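Local coordinates for response regulator receiver protein (Pseudoalteromonas atlantica T6c, PDB 3KTO) that is probably a CheY-like response regulator receiver protein that takes part in signal transduction and transcription regulation, at residues M43-M54 against T73-P82; L22-V31 against E113-I124. All coordinates share one frame; numbering follows the deposited sequence.

Interaction 1: M43-M54 against T73-P82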
# COMPACT_ATOMS: atom_id res chain seq x y z
N MSE A 43 20.78 11.46 2.10
CA MSE A 43 21.94 11.81 2.92
C MSE A 43 23.21 12.05 2.11
O MSE A 43 24.21 12.51 2.65
CB MSE A 43 22.19 10.73 3.98
CG MSE A 43 21.15 10.72 5.08
SE MSE A 43 21.02 12.43 5.97
CE MSE A 43 21.42 11.81 7.76
N ARG A 44 23.16 11.74 0.81
CA ARG A 44 24.31 11.95 -0.07
C ARG A 44 24.15 13.29 -0.76
O ARG A 44 25.04 13.75 -1.47
CB ARG A 44 24.38 10.86 -1.13
CG ARG A 44 24.86 9.51 -0.65
CD ARG A 44 24.77 8.50 -1.78
NE ARG A 44 25.49 7.26 -1.49
CZ ARG A 44 25.28 6.50 -0.42
NH1 ARG A 44 24.38 6.85 0.48
NH2 ARG A 44 25.98 5.38 -0.26
N GLN A 45 23.00 13.91 -0.53
CA GLN A 45 22.66 15.18 -1.15
C GLN A 45 23.20 16.38 -0.38
O GLN A 45 23.01 16.49 0.83
CB GLN A 45 21.14 15.30 -1.27
CG GLN A 45 20.65 16.62 -1.84
CD GLN A 45 21.10 16.84 -3.26
OE1 GLN A 45 20.93 15.97 -4.12
NE2 GLN A 45 21.66 18.01 -3.53
N GLN A 46 23.86 17.28 -1.10
CA GLN A 46 24.39 18.48 -0.49
C GLN A 46 23.19 19.41 -0.30
O GLN A 46 22.67 19.96 -1.27
CB GLN A 46 25.43 19.13 -1.41
CG GLN A 46 26.78 19.42 -0.76
CD GLN A 46 26.72 20.50 0.32
OE1 GLN A 46 27.75 20.88 0.89
NE2 GLN A 46 25.52 20.98 0.61
N ILE A 47 22.74 19.56 0.94
CA ILE A 47 21.59 20.41 1.21
C ILE A 47 21.82 21.80 0.64
O ILE A 47 22.73 22.51 1.06
CB ILE A 47 21.31 20.51 2.72
CG1 ILE A 47 21.11 19.10 3.29
CG2 ILE A 47 20.07 21.36 2.96
CD1 ILE A 47 20.68 19.06 4.74
N SER A 48 20.99 22.16 -0.33
CA SER A 48 21.09 23.45 -1.00
C SER A 48 20.64 24.64 -0.16
O SER A 48 19.76 24.52 0.70
CB SER A 48 20.28 23.41 -2.30
OG SER A 48 20.27 24.68 -2.92
N ASP A 49 21.24 25.80 -0.42
CA ASP A 49 20.89 27.02 0.30
C ASP A 49 19.55 27.54 -0.20
O ASP A 49 18.98 28.46 0.39
CB ASP A 49 21.98 28.08 0.11
CG ASP A 49 23.22 27.80 0.95
OD1 ASP A 49 23.13 27.89 2.19
OD2 ASP A 49 24.28 27.49 0.36
N ASP A 50 19.06 26.96 -1.29
CA ASP A 50 17.78 27.37 -1.86
C ASP A 50 16.65 26.46 -1.40
O ASP A 50 15.50 26.60 -1.82
CB ASP A 50 17.87 27.37 -3.39
CG ASP A 50 18.83 28.42 -3.92
OD1 ASP A 50 18.52 29.62 -3.78
OD2 ASP A 50 19.89 28.04 -4.46
N ALA A 51 16.98 25.51 -0.52
CA ALA A 51 15.98 24.60 0.01
C ALA A 51 15.24 25.34 1.12
O ALA A 51 15.86 25.93 2.00
CB ALA A 51 16.65 23.35 0.57
N ILE A 52 13.91 25.30 1.05
CA ILE A 52 13.09 25.98 2.05
C ILE A 52 12.27 25.00 2.87
O ILE A 52 11.77 25.35 3.94
CB ILE A 52 12.13 26.99 1.38
CG1 ILE A 52 11.18 26.26 0.43
CG2 ILE A 52 12.94 28.03 0.60
CD1 ILE A 52 10.05 27.11 -0.09
N GLY A 53 12.11 23.76 2.39
CA GLY A 53 11.34 22.79 3.14
C GLY A 53 11.56 21.34 2.74
O GLY A 53 12.34 21.05 1.82
N MSE A 54 10.88 20.43 3.43
CA MSE A 54 10.98 19.00 3.14
C MSE A 54 9.66 18.27 3.36
O MSE A 54 8.81 18.70 4.14
CB MSE A 54 12.06 18.35 4.01
CG MSE A 54 13.51 18.71 3.64
SE MSE A 54 14.86 17.64 4.55
CE MSE A 54 14.29 15.94 3.95
N THR A 73 17.55 13.21 12.97
CA THR A 73 18.98 13.30 12.69
C THR A 73 19.36 14.67 12.14
O THR A 73 20.32 15.29 12.60
CB THR A 73 19.42 12.23 11.69
OG1 THR A 73 19.31 10.94 12.30
CG2 THR A 73 20.87 12.48 11.24
N LEU A 74 18.60 15.14 11.15
CA LEU A 74 18.85 16.43 10.54
C LEU A 74 18.70 17.56 11.55
O LEU A 74 19.48 18.52 11.54
CB LEU A 74 17.89 16.66 9.38
CG LEU A 74 18.01 15.72 8.18
CD1 LEU A 74 16.88 16.02 7.22
CD2 LEU A 74 19.36 15.89 7.50
N VAL A 75 17.70 17.46 12.41
CA VAL A 75 17.47 18.48 13.43
C VAL A 75 18.63 18.47 14.42
O VAL A 75 19.06 19.51 14.91
CB VAL A 75 16.15 18.24 14.19
CG1 VAL A 75 16.05 19.18 15.39
CG2 VAL A 75 14.97 18.46 13.26
N LYS A 76 19.15 17.28 14.69
CA LYS A 76 20.27 17.14 15.60
C LYS A 76 21.51 17.80 14.98
O LYS A 76 22.35 18.35 15.69
CB LYS A 76 20.54 15.67 15.87
CG LYS A 76 21.35 15.41 17.10
CD LYS A 76 21.59 13.92 17.29
CE LYS A 76 22.20 13.66 18.66
NZ LYS A 76 23.43 14.46 18.90
N ARG A 77 21.62 17.74 13.65
CA ARG A 77 22.76 18.33 12.95
C ARG A 77 22.58 19.80 12.60
O ARG A 77 23.28 20.34 11.75
CB ARG A 77 23.05 17.55 11.66
CG ARG A 77 23.47 16.12 11.90
CD ARG A 77 23.77 15.42 10.60
NE ARG A 77 24.10 14.02 10.81
CZ ARG A 77 24.39 13.17 9.84
NH1 ARG A 77 24.40 13.58 8.58
NH2 ARG A 77 24.67 11.90 10.13
N GLY A 78 21.63 20.45 13.26
CA GLY A 78 21.40 21.86 13.02
C GLY A 78 20.58 22.26 11.81
O GLY A 78 20.38 23.45 11.57
N PHE A 79 20.11 21.29 11.03
CA PHE A 79 19.31 21.62 9.85
C PHE A 79 17.85 21.82 10.25
O PHE A 79 17.19 20.89 10.70
CB PHE A 79 19.42 20.50 8.81
CG PHE A 79 20.74 20.47 8.10
CD1 PHE A 79 21.06 21.45 7.17
CD2 PHE A 79 21.67 19.48 8.38
CE1 PHE A 79 22.29 21.44 6.51
CE2 PHE A 79 22.90 19.45 7.73
CZ PHE A 79 23.21 20.44 6.80
N HIS A 80 17.36 23.05 10.09
CA HIS A 80 15.99 23.37 10.47
C HIS A 80 15.12 23.84 9.32
O HIS A 80 14.93 25.05 9.12
CB HIS A 80 15.99 24.41 11.58
CG HIS A 80 16.72 23.98 12.81
ND1 HIS A 80 18.10 23.91 12.88
CD2 HIS A 80 16.26 23.54 14.01
CE1 HIS A 80 18.45 23.45 14.07
NE2 HIS A 80 17.36 23.22 14.77
N LEU A 81 14.57 22.89 8.57
CA LEU A 81 13.70 23.19 7.45
C LEU A 81 12.30 22.72 7.78
O LEU A 81 12.12 21.61 8.29
CB LEU A 81 14.18 22.47 6.19
CG LEU A 81 15.58 22.77 5.67
CD1 LEU A 81 15.96 21.78 4.58
CD2 LEU A 81 15.64 24.20 5.15
N PRO A 82 11.28 23.55 7.52
CA PRO A 82 9.90 23.16 7.81
C PRO A 82 9.67 21.82 7.13
O PRO A 82 9.88 21.70 5.92
CB PRO A 82 9.07 24.27 7.17
CG PRO A 82 9.98 25.45 7.26
CD PRO A 82 11.32 24.88 6.88
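Ile47 and Phe79 meet head-on from opposite directions: the CD1 methyl of Ile47 sits over the middle of the phenyl face, 3.3 Å from the Phe79 ring centroid and only 10° off its normal, a centred CH-pi contact. With CG1 opposite the carbonyl carbon (chi1 -57°) and chi2 extended, the isoleucine drives that methyl straight at the ring. An alanine here lacks CD1, and the Phe79 ring would probably be left without cover on that face and freer to turn. Selenomethionine Met43 bends at chi2 and chi3, which lays CE over a face of the Arg77 guanidinium, 3.6 Å from Arg77 NH1, while the same methyl touches CG2 of Thr73. Met43 and Leu74 slide past each other in opposite directions, Met43 SE lying near Leu74 CD2. The other branch, CD1, meets selenomethionine Met54 tip to tip, 3.7 Å from Met54 SE. Leu81 crosses Met54 obliquely, putting CD1 against Met54 CG and CD2 beside the carbonyl of Ala51. At the strand the contact turns polar: Met54 N donates to Pro82 O at 3.0 Å, with an N-H...O angle of 153°. Gly53 N, in contrast, is buried without a partner. The helix closes in a Schellman motif with Gly78 as C-prime residue, and the chain then brings Phe79 and Leu81 round to face 43-54. The whole joins parts of a beta-alpha-beta unit, strand 51-57, helix 66-76 and strand 83-87; strand 8-12 pairs with the other side of 51-57, and helix 113-127 packs on Ile52 and Pro82.

Interaction 2: L22-V31 against E113-I124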
# COMPACT_ATOMS: atom_id res chain seq x y z
N LEU A 22 2.89 13.34 -6.22
CA LEU A 22 3.13 14.54 -5.44
C LEU A 22 3.79 15.62 -6.29
O LEU A 22 3.46 16.80 -6.17
CB LEU A 22 4.02 14.22 -4.23
CG LEU A 22 3.49 14.76 -2.90
CD1 LEU A 22 2.08 14.22 -2.69
CD2 LEU A 22 4.40 14.34 -1.75
N SER A 23 4.73 15.22 -7.14
CA SER A 23 5.41 16.18 -7.99
C SER A 23 4.44 16.87 -8.93
O SER A 23 4.51 18.09 -9.13
CB SER A 23 6.52 15.49 -8.79
OG SER A 23 7.53 15.02 -7.92
N LYS A 24 3.52 16.10 -9.51
CA LYS A 24 2.53 16.64 -10.43
C LYS A 24 1.62 17.64 -9.72
O LYS A 24 1.40 18.75 -10.21
CB LYS A 24 1.69 15.51 -11.03
CG LYS A 24 2.43 14.72 -12.11
CD LYS A 24 1.65 13.49 -12.58
CE LYS A 24 1.70 12.37 -11.54
NZ LYS A 24 1.08 11.09 -12.02
N LEU A 25 1.10 17.24 -8.57
CA LEU A 25 0.23 18.10 -7.78
C LEU A 25 0.84 19.43 -7.35
O LEU A 25 0.14 20.44 -7.25
CB LEU A 25 -0.24 17.35 -6.53
CG LEU A 25 -1.03 18.18 -5.51
CD1 LEU A 25 -2.37 18.59 -6.11
CD2 LEU A 25 -1.23 17.39 -4.24
N LEU A 26 2.15 19.44 -7.09
CA LEU A 26 2.80 20.66 -6.62
C LEU A 26 3.56 21.46 -7.67
O LEU A 26 4.02 22.56 -7.40
CB LEU A 26 3.75 20.31 -5.47
CG LEU A 26 3.16 19.62 -4.24
CD1 LEU A 26 4.30 19.20 -3.32
CD2 LEU A 26 2.19 20.56 -3.54
N SER A 27 3.70 20.90 -8.87
CA SER A 27 4.43 21.58 -9.94
C SER A 27 3.89 22.98 -10.22
O SER A 27 4.66 23.92 -10.42
CB SER A 27 4.39 20.76 -11.23
OG SER A 27 3.08 20.64 -11.77
N PRO A 28 2.55 23.14 -10.22
CA PRO A 28 2.01 24.47 -10.49
C PRO A 28 2.13 25.45 -9.34
O PRO A 28 1.46 26.48 -9.34
CB PRO A 28 0.56 24.18 -10.89
CG PRO A 28 0.21 22.99 -10.00
CD PRO A 28 1.47 22.14 -10.08
N LEU A 29 2.97 25.11 -8.37
CA LEU A 29 3.23 25.96 -7.21
C LEU A 29 4.60 26.56 -7.52
O LEU A 29 5.35 25.99 -8.30
CB LEU A 29 3.26 25.11 -5.92
CG LEU A 29 2.20 25.43 -4.85
CD1 LEU A 29 0.87 25.42 -5.52
CD2 LEU A 29 2.20 24.44 -3.70
N ASP A 30 4.93 27.70 -6.90
CA ASP A 30 6.22 28.37 -7.13
C ASP A 30 7.36 27.69 -6.37
O ASP A 30 7.93 28.27 -5.44
CB ASP A 30 6.13 29.85 -6.71
CG ASP A 30 7.42 30.62 -6.97
OD1 ASP A 30 7.96 30.55 -8.11
OD2 ASP A 30 7.90 31.33 -6.05
N VAL A 31 7.71 26.46 -6.77
CA VAL A 31 8.79 25.71 -6.11
C VAL A 31 9.21 24.48 -6.90
O VAL A 31 8.42 23.94 -7.66
CB VAL A 31 8.36 25.23 -4.69
CG1 VAL A 31 7.26 24.21 -4.80
CG2 VAL A 31 9.55 24.64 -3.96
N GLU A 113 -5.74 16.71 -1.27
CA GLU A 113 -4.79 17.58 -1.94
C GLU A 113 -4.71 19.01 -1.43
O GLU A 113 -3.61 19.56 -1.34
CB GLU A 113 -5.01 17.56 -3.45
CG GLU A 113 -6.37 17.98 -3.93
CD GLU A 113 -6.39 18.15 -5.44
OE1 GLU A 113 -5.95 17.22 -6.15
OE2 GLU A 113 -6.85 19.21 -5.92
N HIS A 114 -5.84 19.63 -1.08
CA HIS A 114 -5.75 21.02 -0.63
C HIS A 114 -4.99 21.15 0.69
O HIS A 114 -4.37 22.17 0.95
CB HIS A 114 -7.13 21.68 -0.53
CG HIS A 114 -7.92 21.32 0.69
ND1 HIS A 114 -8.80 20.26 0.73
CD2 HIS A 114 -7.97 21.89 1.92
CE1 HIS A 114 -9.36 20.20 1.92
NE2 HIS A 114 -8.88 21.17 2.66
N VAL A 115 -5.01 20.10 1.50
CA VAL A 115 -4.28 20.14 2.76
C VAL A 115 -2.79 20.21 2.43
O VAL A 115 -2.07 21.07 2.93
CB VAL A 115 -4.55 18.88 3.61
CG1 VAL A 115 -3.65 18.88 4.85
CG2 VAL A 115 -6.01 18.85 4.03
N LEU A 116 -2.34 19.30 1.58
CA LEU A 116 -0.94 19.28 1.21
C LEU A 116 -0.57 20.58 0.50
O LEU A 116 0.43 21.21 0.84
CB LEU A 116 -0.64 18.10 0.29
CG LEU A 116 0.79 18.10 -0.27
CD1 LEU A 116 1.79 17.90 0.86
CD2 LEU A 116 0.92 17.00 -1.31
N VAL A 117 -1.36 20.98 -0.49
CA VAL A 117 -1.07 22.20 -1.23
C VAL A 117 -0.94 23.38 -0.27
O VAL A 117 0.00 24.17 -0.35
CB VAL A 117 -2.17 22.48 -2.30
CG1 VAL A 117 -1.91 23.80 -3.00
CG2 VAL A 117 -2.17 21.35 -3.32
N HIS A 118 -1.88 23.48 0.67
CA HIS A 118 -1.86 24.56 1.64
C HIS A 118 -0.59 24.54 2.49
O HIS A 118 0.05 25.58 2.68
CB HIS A 118 -3.10 24.46 2.54
CG HIS A 118 -3.16 25.53 3.59
ND1 HIS A 118 -2.47 25.45 4.78
CD2 HIS A 118 -3.78 26.74 3.60
CE1 HIS A 118 -2.66 26.56 5.47
NE2 HIS A 118 -3.45 27.35 4.78
N ASP A 119 -0.23 23.37 3.01
CA ASP A 119 0.97 23.25 3.84
C ASP A 119 2.22 23.69 3.11
O ASP A 119 3.10 24.35 3.68
CB ASP A 119 1.17 21.80 4.30
CG ASP A 119 0.19 21.40 5.39
OD1 ASP A 119 -0.48 22.30 5.94
OD2 ASP A 119 0.12 20.19 5.70
N VAL A 120 2.32 23.33 1.83
CA VAL A 120 3.48 23.70 1.04
C VAL A 120 3.50 25.20 0.73
O VAL A 120 4.55 25.84 0.82
CB VAL A 120 3.51 22.90 -0.28
CG1 VAL A 120 4.63 23.41 -1.18
CG2 VAL A 120 3.71 21.42 0.04
N GLN A 121 2.35 25.76 0.37
CA GLN A 121 2.27 27.19 0.08
C GLN A 121 2.70 27.98 1.31
O GLN A 121 3.39 29.01 1.20
CB GLN A 121 0.84 27.58 -0.30
CG GLN A 121 0.71 28.98 -0.87
CD GLN A 121 1.39 29.12 -2.22
OE1 GLN A 121 2.45 29.74 -2.33
NE2 GLN A 121 0.79 28.54 -3.25
N GLN A 122 2.30 27.51 2.48
CA GLN A 122 2.65 28.17 3.73
C GLN A 122 4.17 28.22 3.89
O GLN A 122 4.74 29.24 4.28
CB GLN A 122 2.02 27.42 4.91
CG GLN A 122 2.28 28.07 6.26
CD GLN A 122 1.51 27.41 7.39
OE1 GLN A 122 0.27 27.40 7.40
NE2 GLN A 122 2.23 26.86 8.35
N ILE A 123 4.84 27.11 3.58
CA ILE A 123 6.30 27.05 3.67
C ILE A 123 6.91 28.01 2.65
O ILE A 123 7.89 28.69 2.93
CB ILE A 123 6.80 25.62 3.38
CG1 ILE A 123 6.37 24.68 4.51
CG2 ILE A 123 8.32 25.61 3.23
CD1 ILE A 123 6.66 23.21 4.24
N ILE A 124 6.31 28.07 1.47
CA ILE A 124 6.78 28.95 0.41
C ILE A 124 6.70 30.41 0.88
O ILE A 124 7.68 31.16 0.76
CB ILE A 124 5.93 28.78 -0.87
CG1 ILE A 124 6.21 27.42 -1.51
CG2 ILE A 124 6.22 29.91 -1.87
CD1 ILE A 124 5.30 27.07 -2.66
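Leu22, Leu25, Leu26 and Leu29 meet Leu116, Val117, Val120 and Ile124 in an almost wholly apolar contact, the axes of helices 22-26 and 113-124 passing 10.9 Å apart at a signed angle of -68°. Among the aliphatic pairs, Leu116 CD2 touches two leucines: it lies 3.3 Å from Leu22 CD1, tighter than usual van der Waals contact, and 3.7 Å from Leu25 CD2. Leu25, its CG opposite the backbone N (chi1 173°), also sets CD1 against Val117 CG2. Leu26 spreads both methyls over CG2 of Val120, whose CG1 branch instead takes Leu29 CD2 at 3.6 Å. Beyond the turn from Leu26 to Leu29, the CD1 methyl of Ile124 is shared by Leu29 CG and Val31 CG1. Mixed contacts lie at the more exposed borders. Glu113 lays its CB against both Leu25 methyls and brings OE1 3.8 Å from Leu25 CD1; Gln121, bent at chi2, turns NE2 to Leu29 CG at 3.8 Å. These polar groups lie against leucine carbons and make no hydrogen bond across the contact. Asp30 is the centre of an inverse gamma turn, and its O is buried beside Ile124 CD1 with no partner in the model. Phe111 packs on Leu22, Leu25 and Leu116, and Leu22 and Leu26 also touch Ile55 of strand 51-57. The chemistry implies that shape and burial hold the two elements together, through branched methyls packed closely against one another.

How the interactions relate
Interaction 2 is the more buried, with five of its twelve touching residues buried against three of twelve in interaction 1; their centres lie 19 Å apart. Interaction 1 spans neighbouring elements of one beta-alpha-beta unit and mixes a backbone bond, from strand 51-57 to the residue just before strand 83-87, with aromatic, selenium and guanidinium packing, the latter at its more exposed end. Interaction 2 joins the first and last helices almost entirely through aliphatic side chains, with Glu113 and Gln121 at its more exposed borders. Different elements are held, yet they touch: Ile123 and Ile124 pack on Ile52, and Ile123 also on Gly53 and Pro82, where strand 51-57 meets the loop leading into 83-87.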